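Local atomic coordinates of adhesin (Streptococcus sanguinis SK1 = NCTC 7863, PDB entry 6VS7), a protein that probably binds sialylated glycans on host glycoproteins through its Siglec-like domains, as related streptococcal adhesins do. Residues S32-R37 against N63-G68; N36-R41 against V100-A105; R41-A46 against L112-S117; H88-G93 against I124-E129. All coordinates share one frame; numbering follows the deposited sequence. Where two conformers were deposited one is given.

Interaction 1 (S32-R37 against N63-G68); sequences SGRVNR and NLSVPG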
loop_
_atom_site.group_PDB
_atom_site.type_symbol
_atom_site.label_atom_id
_atom_site.label_comp_id
_atom_site.label_asym_id
_atom_site.label_seq_id
_atom_site.Cartn_x
_atom_site.Cartn_y
_atom_site.Cartn_z
ATOM N N SER A 32 24.339 6.480 -55.587
ATOM C CA SER A 32 25.006 5.227 -55.828
ATOM C C SER A 32 24.673 4.084 -54.859
ATOM O O SER A 32 24.874 2.946 -55.187
ATOM C CB SER A 32 26.484 5.450 -55.764
ATOM O OG SER A 32 26.889 5.678 -54.450
ATOM N N GLY A 33 24.217 4.420 -53.663
ATOM C CA GLY A 33 23.902 3.499 -52.630
ATOM C C GLY A 33 25.133 3.174 -51.841
ATOM O O GLY A 33 25.097 2.318 -51.044
ATOM N N ARG A 34 26.214 3.864 -52.114
ATOM C CA ARG A 34 27.444 3.646 -51.394
ATOM C C ARG A 34 28.184 4.869 -50.874
ATOM O O ARG A 34 28.455 5.765 -51.605
ATOM C CB ARG A 34 28.422 2.808 -52.221
ATOM C CG ARG A 34 29.770 2.602 -51.562
ATOM C CD ARG A 34 30.670 1.685 -52.323
ATOM N NE ARG A 34 31.961 1.495 -51.727
ATOM C CZ ARG A 34 32.809 0.576 -52.114
ATOM N NH1 ARG A 34 32.516 -0.206 -53.085
ATOM N NH2 ARG A 34 33.954 0.453 -51.535
ATOM N N VAL A 35 28.505 4.845 -49.597
ATOM C CA VAL A 35 29.299 5.880 -48.974
ATOM C C VAL A 35 30.562 5.256 -48.410
ATOM O O VAL A 35 30.511 4.311 -47.700
ATOM C CB VAL A 35 28.541 6.669 -47.901
ATOM C CG1 VAL A 35 29.485 7.442 -47.005
ATOM C CG2 VAL A 35 27.505 7.529 -48.552
ATOM N N ASN A 36 31.686 5.822 -48.758
ATOM C CA ASN A 36 32.957 5.302 -48.324
ATOM C C ASN A 36 33.575 5.862 -47.050
ATOM O O ASN A 36 34.354 5.225 -46.431
ATOM C CB ASN A 36 33.995 5.447 -49.419
ATOM C CG ASN A 36 33.796 4.467 -50.569
ATOM O OD1 ASN A 36 32.818 3.793 -50.663
ATOM N ND2 ASN A 36 34.758 4.407 -51.419
ATOM N N ARG A 37 33.313 7.116 -46.760
ATOM C CA ARG A 37 33.892 7.746 -45.580
ATOM C C ARG A 37 32.844 8.623 -44.923
ATOM O O ARG A 37 31.987 9.193 -45.597
ATOM C CB ARG A 37 35.127 8.591 -45.922
ATOM C CG ARG A 37 36.233 7.835 -46.643
ATOM C CD ARG A 37 37.335 8.782 -47.057
ATOM N NE ARG A 37 38.176 9.176 -45.928
ATOM C CZ ARG A 37 38.709 10.387 -45.792
ATOM N NH1 ARG A 37 39.465 10.668 -44.739
ATOM N NH2 ARG A 37 38.453 11.328 -46.698
ATOM N N ASN A 63 29.567 0.158 -41.224
ATOM C CA ASN A 63 29.422 -0.468 -42.528
ATOM C C ASN A 63 29.985 0.354 -43.678
ATOM O O ASN A 63 29.414 0.372 -44.765
ATOM C CB ASN A 63 27.962 -0.789 -42.780
ATOM C CG ASN A 63 27.752 -2.238 -42.940
ATOM O OD1 ASN A 63 27.915 -2.776 -44.035
ATOM N ND2 ASN A 63 27.438 -2.914 -41.834
ATOM N N LEU A 64 31.117 0.982 -43.468
ATOM C CA LEU A 64 31.744 1.817 -44.467
ATOM C C LEU A 64 32.187 1.139 -45.736
ATOM O O LEU A 64 32.655 0.050 -45.744
ATOM C CB LEU A 64 32.951 2.521 -43.908
ATOM C CG LEU A 64 32.754 3.772 -43.115
ATOM C CD1 LEU A 64 34.041 4.254 -42.507
ATOM C CD2 LEU A 64 32.172 4.866 -43.950
ATOM N N SER A 65 32.078 1.895 -46.802
ATOM C CA SER A 65 32.429 1.486 -48.126
ATOM C C SER A 65 32.104 0.060 -48.551
ATOM O O SER A 65 32.950 -0.694 -48.844
ATOM C CB SER A 65 33.846 1.876 -48.478
ATOM O OG SER A 65 34.726 1.086 -47.839
ATOM N N VAL A 66 30.831 -0.247 -48.535
ATOM C CA VAL A 66 30.300 -1.469 -49.024
ATOM C C VAL A 66 29.114 -1.086 -49.909
ATOM O O VAL A 66 28.466 -0.102 -49.680
ATOM C CB VAL A 66 29.894 -2.487 -47.935
ATOM C CG1 VAL A 66 31.004 -2.769 -46.948
ATOM C CG2 VAL A 66 28.621 -2.087 -47.281
ATOM N N PRO A 67 28.879 -1.859 -50.968
ATOM C CA PRO A 67 27.769 -1.518 -51.866
ATOM C C PRO A 67 26.414 -1.664 -51.190
ATOM O O PRO A 67 26.179 -2.585 -50.394
ATOM C CB PRO A 67 27.927 -2.525 -53.017
ATOM C CG PRO A 67 29.376 -2.932 -52.956
ATOM C CD PRO A 67 29.707 -2.951 -51.501
ATOM N N GLY A 68 25.513 -0.744 -51.528
ATOM C CA GLY A 68 24.188 -0.747 -50.947
ATOM C C GLY A 68 24.110 -0.305 -49.501
ATOM O O GLY A 68 23.051 -0.469 -48.885
HETATM O O HOH W 1 25.979 0.676 -53.838
#
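Arg-34 lays its guanidinium group across the backbone of Ser-65 and Val-66, so that Ser-65 O and Val-66 N lie over one face of it. The chain runs out extended from CG, which stands anti to the backbone N (chi1 177°) and passes 3.5 Å from Val-66 O. At the far end NH2 of Arg-34 comes within 3.1 Å of Ser-65 O, but the angle is too poor for a hydrogen bond, as expected of a carbonyl sitting over the plate. Pro-67 runs alongside the arginine and points the same way. The guanidinium is steadied from its own segment: Arg-34 NE donates to Asn-36 OD1 at 2.7 Å, with the acceptor 25° out of the guanidinium plane. That same amide oxygen, Asn-36 OD1, presses on Ser-65 CB at 3.1 Å, so the asparagine both orients the arginine and abuts the serine. Residues 32-34 form an ST turn in which Ser-32 OG accepts from Arg-34 N at 3.0 Å, leading into strand 35-41, an outer strand of the V-set-like sandwich of the Siglec-like domain; 63-68 belongs to the loop after strand 58-61. Ser-65 N donates to Val-35 O at 3.0 Å. Beyond it Leu-64 turns its CD2 methyl onto the backbone of Asn-36 and Arg-37, 3.3 Å from Asn-36 O. At the opposite end a water receives the N-H of Gly-68 and donates to Ser-32 O.

Interaction 2 (N36-R41 against V100-A105); sequences NRVIVR and VRAEDA. With CA (calcium ion), chain C.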
loop_
_atom_site.group_PDB
_atom_site.type_symbol
_atom_site.label_atom_id
_atom_site.label_comp_id
_atom_site.label_asym_id
_atom_site.label_seq_id
_atom_site.Cartn_x
_atom_site.Cartn_y
_atom_site.Cartn_z
ATOM N N ASN A 36 31.686 5.822 -48.758
ATOM C CA ASN A 36 32.957 5.302 -48.324
ATOM C C ASN A 36 33.575 5.862 -47.050
ATOM O O ASN A 36 34.354 5.225 -46.431
ATOM C CB ASN A 36 33.995 5.447 -49.419
ATOM C CG ASN A 36 33.796 4.467 -50.569
ATOM O OD1 ASN A 36 32.818 3.793 -50.663
ATOM N ND2 ASN A 36 34.758 4.407 -51.419
ATOM N N ARG A 37 33.313 7.116 -46.760
ATOM C CA ARG A 37 33.892 7.746 -45.580
ATOM C C ARG A 37 32.844 8.623 -44.923
ATOM O O ARG A 37 31.987 9.193 -45.597
ATOM C CB ARG A 37 35.127 8.591 -45.922
ATOM C CG ARG A 37 36.233 7.835 -46.643
ATOM C CD ARG A 37 37.335 8.782 -47.057
ATOM N NE ARG A 37 38.176 9.176 -45.928
ATOM C CZ ARG A 37 38.709 10.387 -45.792
ATOM N NH1 ARG A 37 39.465 10.668 -44.739
ATOM N NH2 ARG A 37 38.453 11.328 -46.698
ATOM N N VAL A 38 32.951 8.780 -43.612
ATOM C CA VAL A 38 32.068 9.605 -42.837
ATOM C C VAL A 38 32.999 10.151 -41.770
ATOM O O VAL A 38 33.565 9.443 -41.036
ATOM C CB VAL A 38 30.864 8.929 -42.195
ATOM C CG1 VAL A 38 30.145 9.923 -41.322
ATOM C CG2 VAL A 38 29.903 8.383 -43.209
ATOM N N ILE A 39 33.137 11.445 -41.700
ATOM C CA ILE A 39 34.066 12.056 -40.802
ATOM C C ILE A 39 33.476 13.087 -39.846
ATOM O O ILE A 39 32.571 13.774 -40.203
ATOM C CB ILE A 39 35.093 12.719 -41.702
ATOM C CG1 ILE A 39 35.951 11.685 -42.383
ATOM C CG2 ILE A 39 35.998 13.676 -41.016
ATOM C CD1 ILE A 39 36.500 12.161 -43.695
ATOM N N VAL A 40 33.947 13.113 -38.611
ATOM C CA VAL A 40 33.574 14.111 -37.623
ATOM C C VAL A 40 34.830 14.823 -37.192
ATOM O O VAL A 40 35.716 14.219 -36.710
ATOM C CB VAL A 40 32.885 13.488 -36.409
ATOM C CG1 VAL A 40 32.323 14.554 -35.506
ATOM C CG2 VAL A 40 31.838 12.523 -36.856
ATOM N N ARG A 41 34.883 16.104 -37.396
ATOM C CA ARG A 41 36.031 16.880 -37.066
ATOM C C ARG A 41 35.798 18.283 -36.598
ATOM O O ARG A 41 34.753 18.803 -36.730
ATOM C CB ARG A 41 36.926 16.979 -38.282
ATOM C CG ARG A 41 36.231 17.347 -39.566
ATOM C CD ARG A 41 36.777 18.600 -40.152
ATOM N NE ARG A 41 37.650 18.509 -41.256
ATOM C CZ ARG A 41 38.575 19.380 -41.638
ATOM N NH1 ARG A 41 38.867 20.471 -41.004
ATOM N NH2 ARG A 41 39.206 19.103 -42.701
ATOM N N VAL A 100 30.504 17.414 -39.827
ATOM C CA VAL A 100 30.315 16.046 -40.295
ATOM C C VAL A 100 30.410 16.066 -41.812
ATOM O O VAL A 100 29.760 16.885 -42.473
ATOM C CB VAL A 100 28.979 15.439 -39.814
ATOM C CG1 VAL A 100 28.769 14.052 -40.395
ATOM C CG2 VAL A 100 28.959 15.338 -38.281
ATOM N N ARG A 101 31.258 15.200 -42.353
ATOM C CA ARG A 101 31.464 15.117 -43.788
ATOM C C ARG A 101 31.269 13.688 -44.257
ATOM O O ARG A 101 31.519 12.739 -43.516
ATOM C CB ARG A 101 32.864 15.591 -44.171
ATOM C CG ARG A 101 33.162 17.020 -43.758
ATOM C CD ARG A 101 34.565 17.402 -44.176
ATOM N NE ARG A 101 34.612 17.784 -45.575
ATOM C CZ ARG A 101 35.683 18.290 -46.178
ATOM N NH1 ARG A 101 36.817 18.457 -45.509
ATOM N NH2 ARG A 101 35.620 18.627 -47.453
ATOM N N ALA A 102 30.876 13.537 -45.517
ATOM C CA ALA A 102 30.754 12.217 -46.119
ATOM C C ALA A 102 31.263 12.269 -47.553
ATOM O O ALA A 102 31.161 13.294 -48.230
ATOM C CB ALA A 102 29.309 11.705 -46.085
ATOM N N GLU A 103 31.793 11.136 -48.006
ATOM C CA GLU A 103 32.455 11.012 -49.297
ATOM C C GLU A 103 32.009 9.718 -49.958
ATOM O O GLU A 103 32.062 8.651 -49.334
ATOM C CB GLU A 103 33.976 11.024 -49.121
ATOM C CG GLU A 103 34.767 10.952 -50.422
ATOM C CD GLU A 103 36.272 11.077 -50.191
ATOM O OE1 GLU A 103 37.013 10.174 -50.625
ATOM O OE2 GLU A 103 36.704 12.082 -49.575
ATOM N N ASP A 104 31.566 9.801 -51.213
ATOM C CA ASP A 104 31.056 8.605 -51.879
ATOM C C ASP A 104 32.217 7.844 -52.523
ATOM O O ASP A 104 33.383 8.229 -52.406
ATOM C CB ASP A 104 29.960 8.975 -52.888
ATOM C CG ASP A 104 30.441 9.923 -53.978
ATOM O OD1 ASP A 104 31.671 10.045 -54.174
ATOM O OD2 ASP A 104 29.579 10.547 -54.651
ATOM N N ALA A 105 31.906 6.750 -53.225
ATOM C CA ALA A 105 32.971 5.963 -53.842
ATOM C C ALA A 105 33.614 6.683 -55.018
ATOM O O ALA A 105 34.755 6.368 -55.372
ATOM C CB ALA A 105 32.446 4.600 -54.286
HETATM CA CA CA C . 27.185 10.449 -55.166
HETATM O O HOH W 2 38.008 16.132 -43.660
HETATM O O HOH W 3 25.293 10.712 -55.762
#
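Arg-37 and Glu-103 face each other as a hydrogen-bonded antiparallel pair, their side chains side by side. Around them the backbones are closely knit. Glu-103 O accepts from both Asn-36 N (2.9 Å) and Arg-37 N (3.2 Å), which makes a classic beta bulge; farther along, Ile-39 N donates to Arg-101 O at 2.8 Å. On the buried face Val-38, Val-40, Val-100 and Ala-102 form an apolar row, Val-40 CG2 lying 4.3 Å from Val-100 CG2; Phe-120 of the same sheet extends the row and Ile-8 of the other sheet packs against Val-100 and Ala-102.

The other face is looser. The Arg-37 chain bends at chi3 (76°), so that Glu-103 OE2 lies at the guanidinium edge, near its plane, 3.5 Å from Arg-37 NH2: a weak salt bridge, with the two planes 68° apart. Ile-39 CD1 lies over one face, toward the rim. Both details hold for one of two modelled conformers and are tentative. Nearby, Arg-41 NH2 approaches Arg-101 NH1 to 3.7 Å, and a water accepts weakly from both. Asp-104, whose CB points away from the neighbouring strand, binds a calcium ion through OD2 at 2.5 Å with Asp-2, Thr-4 and Asp-30, while OD1 accepts from Asn-108 N.

Two arginines so close would probably carry some cost in charge, eased by the Asp-47 carboxylate on Arg-101 and by Ala-46 O and Thr-110 O.

Interaction 3 (R41-A46 against L112-S117); sequences RNIEGA and LVDKQS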
loop_
_atom_site.group_PDB
_atom_site.type_symbol
_atom_site.label_atom_id
_atom_site.label_comp_id
_atom_site.label_asym_id
_atom_site.label_seq_id
_atom_site.Cartn_x
_atom_site.Cartn_y
_atom_site.Cartn_z
ATOM N N ARG A 41 34.883 16.104 -37.396
ATOM C CA ARG A 41 36.031 16.880 -37.066
ATOM C C ARG A 41 35.798 18.283 -36.598
ATOM O O ARG A 41 34.753 18.803 -36.730
ATOM C CB ARG A 41 36.926 16.979 -38.282
ATOM C CG ARG A 41 36.231 17.347 -39.566
ATOM C CD ARG A 41 36.777 18.600 -40.152
ATOM N NE ARG A 41 37.650 18.509 -41.256
ATOM C CZ ARG A 41 38.575 19.380 -41.638
ATOM N NH1 ARG A 41 38.867 20.471 -41.004
ATOM N NH2 ARG A 41 39.206 19.103 -42.701
ATOM N N ASN A 42 36.848 18.866 -36.071
ATOM C CA ASN A 42 36.899 20.252 -35.676
ATOM C C ASN A 42 36.952 21.110 -36.940
ATOM O O ASN A 42 37.432 20.718 -37.892
ATOM C CB ASN A 42 38.162 20.522 -34.908
ATOM C CG ASN A 42 38.091 20.075 -33.500
ATOM O OD1 ASN A 42 37.242 19.352 -33.139
ATOM N ND2 ASN A 42 38.987 20.535 -32.714
ATOM N N ILE A 43 36.535 22.322 -36.907
ATOM C CA ILE A 43 36.534 23.128 -38.126
ATOM C C ILE A 43 37.959 23.423 -38.589
ATOM O O ILE A 43 38.269 23.330 -39.782
ATOM C CB ILE A 43 35.723 24.421 -37.935
ATOM C CG1 ILE A 43 35.771 25.270 -39.215
ATOM C CG2 ILE A 43 36.214 25.193 -36.728
ATOM C CD1 ILE A 43 35.022 24.650 -40.389
ATOM N N GLU A 44 38.836 23.788 -37.678
ATOM C CA GLU A 44 40.197 24.151 -38.035
ATOM C C GLU A 44 41.016 23.026 -38.623
ATOM O O GLU A 44 40.873 21.916 -38.251
ATOM C CB GLU A 44 40.949 24.764 -36.859
ATOM C CG GLU A 44 42.392 25.177 -37.201
ATOM C CD GLU A 44 42.658 26.648 -37.677
ATOM O OE1 GLU A 44 41.759 27.525 -37.602
ATOM O OE2 GLU A 44 43.802 26.919 -38.125
ATOM N N GLY A 45 41.912 23.360 -39.524
ATOM C CA GLY A 45 42.740 22.360 -40.165
ATOM C C GLY A 45 42.482 22.291 -41.659
ATOM O O GLY A 45 41.496 22.809 -42.179
ATOM N N ALA A 46 43.407 21.625 -42.342
ATOM C CA ALA A 46 43.318 21.523 -43.787
ATOM C C ALA A 46 42.093 20.711 -44.187
ATOM O O ALA A 46 41.441 20.060 -43.367
ATOM C CB ALA A 46 44.581 20.892 -44.367
ATOM N N LEU A 112 32.996 21.751 -46.631
ATOM C CA LEU A 112 33.242 22.137 -45.246
ATOM C C LEU A 112 33.230 23.655 -45.223
ATOM O O LEU A 112 34.166 24.294 -45.712
ATOM C CB LEU A 112 34.585 21.588 -44.769
ATOM C CG LEU A 112 35.119 21.454 -43.338
ATOM C CD1 LEU A 112 36.071 22.570 -43.006
ATOM C CD2 LEU A 112 34.016 21.291 -42.264
ATOM N N VAL A 113 32.159 24.233 -44.694
ATOM C CA VAL A 113 32.009 25.682 -44.619
ATOM C C VAL A 113 31.784 26.060 -43.163
ATOM O O VAL A 113 30.765 25.678 -42.572
ATOM C CB VAL A 113 30.846 26.185 -45.486
ATOM C CG1 VAL A 113 30.805 27.710 -45.448
ATOM C CG2 VAL A 113 30.963 25.657 -46.920
ATOM N N ASP A 114 32.721 26.827 -42.597
ATOM C CA ASP A 114 32.624 27.234 -41.196
ATOM C C ASP A 114 31.263 27.859 -40.931
ATOM O O ASP A 114 30.816 28.744 -41.666
ATOM C CB ASP A 114 33.748 28.228 -40.845
ATOM C CG ASP A 114 33.772 28.615 -39.357
ATOM O OD1 ASP A 114 33.235 27.877 -38.501
ATOM O OD2 ASP A 114 34.341 29.676 -39.035
ATOM N N LYS A 115 30.582 27.349 -39.906
ATOM C CA LYS A 115 29.294 27.858 -39.449
ATOM C C LYS A 115 28.168 27.637 -40.450
ATOM O O LYS A 115 27.061 28.160 -40.248
ATOM C CB LYS A 115 29.376 29.349 -39.095
ATOM C CG LYS A 115 30.249 29.666 -37.866
ATOM C CD LYS A 115 29.982 31.094 -37.413
ATOM C CE LYS A 115 30.844 31.508 -36.259
ATOM N NZ LYS A 115 30.852 32.995 -36.197
ATOM N N GLN A 116 28.395 26.872 -41.517
ATOM C CA GLN A 116 27.324 26.685 -42.491
ATOM C C GLN A 116 27.133 25.254 -42.978
ATOM O O GLN A 116 25.994 24.883 -43.271
ATOM C CB GLN A 116 27.550 27.589 -43.706
ATOM C CG GLN A 116 27.554 29.057 -43.371
ATOM C CD GLN A 116 27.406 29.916 -44.592
ATOM O OE1 GLN A 116 26.339 29.961 -45.203
ATOM N NE2 GLN A 116 28.478 30.614 -44.961
ATOM N N SER A 117 28.175 24.441 -43.107
ATOM C CA SER A 117 27.946 23.096 -43.604
ATOM C C SER A 117 27.443 22.205 -42.472
ATOM O O SER A 117 27.194 22.658 -41.350
ATOM C CB SER A 117 29.207 22.549 -44.273
ATOM O OG SER A 117 30.311 22.542 -43.390
#
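The guanidinium of Arg-41 carries Leu-112 CD1 over one face, 4.0 Å from NH1 and displaced toward the rim, while Gly-45 O and the carbonyl carbon of Ala-46 lie at its edge. The plate is held by its own loop: Arg-41 NH2 donates to Ala-46 O at 2.5 Å, and NH1 makes a weak bond to Asn-42 O. Bent at both chi2 and chi3, the chain turns the charged group back toward the residues that follow it. The second flat group, the Asp-114 carboxylate, meets only hydrocarbon across the contact. Its OD1 rests 3.7 Å from Ile-43 CG1, the two side chains crossing at about a right angle.

Ile-43 packs against both Leu-112 and Asp-114. With CG1 anti to the backbone N (chi1 178°), its CD1 reaches Leu-112 CD1 at 3.5 Å and Asp-114 CA at 3.6 Å. No hydrogen bond joins the segments; their tie is apolar, and Tyr-99 of the adjacent strand packs against Ile-43, Leu-112 and Asp-114 alike. The 112-117 turn also has bonds of its own. Val-113 N donates almost straight to Ser-117 OG at 2.8 Å (169°), and Val-113 O takes the backbone N-H groups of Gln-116 and Ser-117. By strand order these are the CD and FG loops of a Siglec-like domain with a V-set-like fold, loops that in related adhesins border the sialoglycan pocket and shape its selectivity.

Interaction 4 (H88-G93 against I124-E129); sequences HGVGPG and IRPQTE. With CA (calcium ion), chain F.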
loop_
_atom_site.group_PDB
_atom_site.type_symbol
_atom_site.label_atom_id
_atom_site.label_comp_id
_atom_site.label_asym_id
_atom_site.label_seq_id
_atom_site.Cartn_x
_atom_site.Cartn_y
_atom_site.Cartn_z
ATOM N N HIS A 88 33.472 18.130 -16.073
ATOM C CA HIS A 88 33.436 19.058 -17.166
ATOM C C HIS A 88 32.752 20.374 -16.783
ATOM O O HIS A 88 31.877 20.402 -15.980
ATOM C CB HIS A 88 32.698 18.432 -18.350
ATOM C CG HIS A 88 32.949 19.103 -19.663
ATOM N ND1 HIS A 88 32.295 20.239 -20.048
ATOM C CD2 HIS A 88 33.769 18.784 -20.681
ATOM C CE1 HIS A 88 32.704 20.590 -21.245
ATOM N NE2 HIS A 88 33.605 19.731 -21.643
ATOM N N GLY A 89 33.211 21.469 -17.345
ATOM C CA GLY A 89 32.538 22.732 -17.109
ATOM C C GLY A 89 31.099 22.709 -17.589
ATOM O O GLY A 89 30.711 21.922 -18.459
ATOM N N VAL A 90 30.279 23.581 -17.005
ATOM C CA VAL A 90 28.886 23.652 -17.437
ATOM C C VAL A 90 28.471 25.100 -17.653
ATOM O O VAL A 90 27.279 25.421 -17.615
ATOM C CB VAL A 90 27.930 22.952 -16.447
ATOM C CG1 VAL A 90 27.848 21.452 -16.742
ATOM C CG2 VAL A 90 28.337 23.225 -14.980
ATOM N N GLY A 91 29.440 25.970 -17.905
ATOM C CA GLY A 91 29.172 27.328 -18.316
ATOM C C GLY A 91 28.552 27.402 -19.703
ATOM O O GLY A 91 28.439 26.397 -20.413
ATOM N N PRO A 92 28.104 28.594 -20.107
ATOM C CA PRO A 92 27.469 28.719 -21.429
ATOM C C PRO A 92 28.423 28.451 -22.578
ATOM O O PRO A 92 27.972 28.055 -23.655
ATOM C CB PRO A 92 26.965 30.167 -21.438
ATOM C CG PRO A 92 27.876 30.876 -20.440
ATOM C CD PRO A 92 28.118 29.871 -19.366
ATOM N N GLY A 93 29.721 28.624 -22.382
ATOM C CA GLY A 93 30.700 28.293 -23.398
ATOM C C GLY A 93 31.092 26.833 -23.466
ATOM O O GLY A 93 31.909 26.460 -24.310
ATOM N N ILE A 124 26.930 20.807 -23.173
ATOM C CA ILE A 124 27.130 20.096 -21.909
ATOM C C ILE A 124 26.381 20.836 -20.806
ATOM O O ILE A 124 26.662 22.012 -20.533
ATOM C CB ILE A 124 28.622 19.969 -21.559
ATOM C CG1 ILE A 124 29.419 19.348 -22.729
ATOM C CG2 ILE A 124 28.804 19.160 -20.280
ATOM C CD1 ILE A 124 28.746 18.079 -23.312
ATOM N N ARG A 125 25.459 20.143 -20.154
ATOM C CA ARG A 125 24.597 20.673 -19.107
ATOM C C ARG A 125 24.772 19.901 -17.796
ATOM O O ARG A 125 25.172 18.731 -17.802
ATOM C CB ARG A 125 23.127 20.593 -19.550
ATOM C CG ARG A 125 22.811 21.305 -20.870
ATOM C CD ARG A 125 23.258 22.753 -20.829
ATOM N NE ARG A 125 22.540 23.521 -19.809
ATOM C CZ ARG A 125 22.828 24.781 -19.481
ATOM N NH1 ARG A 125 23.829 25.424 -20.077
ATOM N NH2 ARG A 125 22.107 25.403 -18.562
ATOM N N PRO A 126 24.448 20.513 -16.654
ATOM C CA PRO A 126 24.556 19.791 -15.382
ATOM C C PRO A 126 23.479 18.729 -15.256
ATOM O O PRO A 126 22.413 18.798 -15.868
ATOM C CB PRO A 126 24.374 20.891 -14.327
ATOM C CG PRO A 126 23.544 21.939 -15.023
ATOM C CD PRO A 126 24.076 21.926 -16.452
ATOM N N GLN A 127 23.766 17.729 -14.420
ATOM C CA GLN A 127 22.817 16.631 -14.268
ATOM C C GLN A 127 21.477 17.098 -13.712
ATOM O O GLN A 127 20.451 16.463 -13.965
ATOM C CB GLN A 127 23.413 15.547 -13.378
ATOM C CG GLN A 127 24.028 14.411 -14.148
ATOM C CD GLN A 127 24.520 13.301 -13.255
ATOM O OE1 GLN A 127 25.157 13.549 -12.235
ATOM N NE2 GLN A 127 24.232 12.062 -13.634
ATOM N N THR A 128 21.459 18.201 -12.960
ATOM C CA THR A 128 20.206 18.692 -12.389
ATOM C C THR A 128 19.217 19.153 -13.453
ATOM O O THR A 128 18.015 19.222 -13.175
ATOM C CB THR A 128 20.473 19.840 -11.406
ATOM O OG1 THR A 128 19.239 20.271 -10.835
ATOM C CG2 THR A 128 21.093 21.026 -12.105
ATOM N N GLU A 129 19.680 19.478 -14.660
ATOM C CA GLU A 129 18.734 19.876 -15.692
ATOM C C GLU A 129 18.004 18.697 -16.306
ATOM O O GLU A 129 16.935 18.885 -16.887
ATOM C CB GLU A 129 19.439 20.660 -16.788
ATOM C CG GLU A 129 19.837 22.036 -16.323
ATOM C CD GLU A 129 20.284 22.939 -17.454
ATOM O OE1 GLU A 129 20.106 22.581 -18.647
ATOM O OE2 GLU A 129 20.819 24.018 -17.127
HETATM CA CA CA F . 16.490 19.803 -11.596
HETATM O O HOH W 4 26.603 24.404 -21.438
HETATM O O HOH W 5 17.290 22.158 -11.368
HETATM O O HOH W 6 14.728 20.136 -13.551
HETATM O O HOH W 7 13.851 20.490 -10.713
#
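His-88 meets Ile-124 at about a right angle, with the isoleucine CG1 4.2 Å from the ring centroid and 29° off its normal, an off-centre CH-pi contact. The ring is fixed at both nitrogens. ND1 of His-88 donates to Gly-89 O at 2.8 Å, in the ring plane and on a lone pair of the carbonyl, while NE2 is bonded to Tyr-96 OH; Trp-56 meets the imidazole nearly perpendicularly. Gly-89 follows, and its O, besides accepting the hydrogen bond from ND1, touches Ile-124 CG2 at 3.8 Å. Val-90 then turns CG1 toward the opposite backbone. Placed anti to the carbonyl carbon (chi1 -85°), this methyl sits 3.5 Å from Pro-126 N and 3.8 Å from Pro-126 CD, where strand 119-125 gives way to the proline. At Gly-91 the contact becomes wet: a water lies 2.9 Å from Gly-91 O and 2.6 Å from Ile-124 O, and it accepts from Arg-125 NH1.

Arg-125 points its other side to Glu-129, NE donating to OE1 at 2.9 Å as part of a salt bridge. Between them in the chain, Thr-128 supplies O and OG1 to a calcium ion that also binds Tyr-131 and Asp-190, both within the range of the atypical Rib family.

A backbone hydrogen bond does reach Ile-124 from Asp-94, just past the first segment. Between 88-93 and 124-129 themselves the contact is apolar van der Waals packing, with a water near Gly-91 O and Ile-124 O, and the charged pair is local to 124-129.

How the interactions relate
From the N terminus, strand 35-41 and the turn before it serve two contacts at once: interaction 1 closes the shorter loop, reaching the connection after strand 58-61, and interaction 2 the longer one, pairing with strand 95-104. They share Asn-36 and Arg-37 and touch. Interaction 3 starts where that strand ends, at Arg-41, and closes on the connection before strand 119-125, crossing interactions 1 and 2. Interaction 4 opens after interaction 1 has closed and crosses 2 and 3, landing at the end of strand 119-125. Interactions 1 to 3 thus gather along the outer strand of the mixed sheet, while interaction 4 lies at the end facing the next domain, about 30 Å from interaction 2 between centres.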